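Local coordinates for phycocyanobilin lyase subunit alpha (Nostoc sp. PCC 7120, PDB 5N3U), which associates with CpcF to form a lyase that is probably required for attaching the chromophore to the phycocyanin alpha subunit, at residues 104-107 with 108-112. Sequence-based numbering, arbitrary orientation.
Sequences VREA and AAQSL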
loop_
_atom_site.group_PDB
_atom_site.type_symbol
_atom_site.label_atom_id
_atom_site.label_comp_id
_atom_site.label_asym_id
_atom_site.label_seq_id
_atom_site.Cartn_x
_atom_site.Cartn_y
_atom_site.Cartn_z
ATOM N N VAL A 104 -23.947 12.835 -0.976
ATOM C CA VAL A 104 -24.473 12.553 0.389
ATOM C C VAL A 104 -25.504 11.418 0.347
ATOM O O VAL A 104 -25.460 10.553 1.162
ATOM C CB VAL A 104 -25.071 13.795 1.022
ATOM C CG1 VAL A 104 -25.765 13.437 2.305
ATOM C CG2 VAL A 104 -23.979 14.782 1.320
ATOM N N ARG A 105 -26.445 11.504 -0.568
ATOM C CA ARG A 105 -27.451 10.448 -0.759
ATOM C C ARG A 105 -26.789 9.114 -0.984
ATOM O O ARG A 105 -27.166 8.088 -0.381
ATOM C CB ARG A 105 -28.456 10.788 -1.869
ATOM C CG ARG A 105 -29.173 12.132 -1.691
ATOM C CD ARG A 105 -30.507 12.249 -2.466
ATOM N NE ARG A 105 -30.375 12.200 -3.914
ATOM C CZ ARG A 105 -29.886 13.170 -4.661
ATOM N NH1 ARG A 105 -29.455 14.302 -4.089
ATOM N NH2 ARG A 105 -29.798 13.006 -5.964
ATOM N N GLU A 106 -25.778 9.127 -1.791
ATOM C CA GLU A 106 -25.030 7.887 -2.133
ATOM C C GLU A 106 -24.331 7.315 -0.916
ATOM O O GLU A 106 -24.392 6.138 -0.621
ATOM C CB GLU A 106 -23.988 8.170 -3.234
ATOM C CG GLU A 106 -23.402 6.883 -3.779
ATOM C CD GLU A 106 -22.509 7.117 -4.985
ATOM O OE1 GLU A 106 -21.567 7.962 -4.880
ATOM O OE2 GLU A 106 -22.803 6.488 -6.040
ATOM N N ALA A 107 -23.603 8.170 -0.215
ATOM C CA ALA A 107 -22.904 7.758 0.972
ATOM C C ALA A 107 -23.840 7.220 2.025
ATOM O O ALA A 107 -23.547 6.212 2.636
ATOM C CB ALA A 107 -22.136 8.951 1.551
ATOM N N ALA A 108 -25.001 7.851 2.165
ATOM C CA ALA A 108 -25.999 7.417 3.155
ATOM C C ALA A 108 -26.605 6.090 2.817
ATOM O O ALA A 108 -26.741 5.197 3.644
ATOM C CB ALA A 108 -27.123 8.445 3.311
ATOM N N ALA A 109 -26.954 5.920 1.574
ATOM C CA ALA A 109 -27.471 4.637 1.129
ATOM C C ALA A 109 -26.452 3.526 1.290
ATOM O O ALA A 109 -26.839 2.435 1.700
ATOM C CB ALA A 109 -27.922 4.735 -0.309
ATOM N N GLN A 110 -25.179 3.788 0.996
ATOM C CA GLN A 110 -24.156 2.754 1.203
ATOM C C GLN A 110 -24.030 2.405 2.699
ATOM O O GLN A 110 -23.978 1.211 3.084
ATOM C CB GLN A 110 -22.795 3.220 0.699
ATOM C CG GLN A 110 -22.718 3.300 -0.797
ATOM C CD GLN A 110 -21.495 4.136 -1.297
ATOM O OE1 GLN A 110 -20.858 4.911 -0.551
ATOM N NE2 GLN A 110 -21.226 4.023 -2.597
ATOM N N SER A 111 -24.059 3.430 3.546
ATOM C CA SER A 111 -23.970 3.143 4.983
ATOM C C SER A 111 -25.210 2.444 5.530
ATOM O O SER A 111 -25.090 1.566 6.328
ATOM C CB SER A 111 -23.700 4.471 5.697
ATOM O OG SER A 111 -22.383 4.843 5.347
ATOM N N LEU A 112 -26.392 2.781 5.047
ATOM C CA LEU A 112 -27.611 2.079 5.426
ATOM C C LEU A 112 -27.574 0.649 4.958
ATOM O O LEU A 112 -28.058 -0.234 5.657
ATOM C CB LEU A 112 -28.820 2.810 4.912
ATOM C CG LEU A 112 -29.056 4.110 5.648
ATOM C CD1 LEU A 112 -30.016 5.009 4.930
ATOM C CD2 LEU A 112 -29.616 3.886 7.068
HETATM O O HOH W 1 -20.872 5.185 2.648
#
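Glu106 and Gln110 lie one turn apart on the surface of helix 102-115, in a HEAT-repeat region. Gln110 N donates to Glu106 O at 3.0 Å, one of four i to i+4 bonds that run from Ala108 N to Val104 O through Ser111 N to Ala107 O. The Gln110 side chain leans back over the preceding turn: with CG anti to its own carbonyl carbon (chi1 -71°), Gln110 CG packs 3.3 Å from Glu106 O. The extended remainder carries the amide to the flank of Glu106, where Gln110 NE2 meets the methylene Glu106 CG at 3.8 Å rather than the carboxylate oxygens. Carboxylate and amide planes are nearly parallel, 5° apart. A water donates to both Ala107 O, at 2.9 Å, and Gln110 OE1, at 3.2 Å, so Ala107 O accepts from the water as well as from Ser111 N. Ser111 OG is hydrogen-bonded to Ala78 O of helix 72-83. Ala107 touches Ala78 and Arg79 of that helix, Ala108 reaches Cys96 of helix 90-96, and Ala109 meets Ala150 of helix 148-157. A helix packed between neighbouring helices in this way is characteristic of the HEAT-like alpha-solenoid.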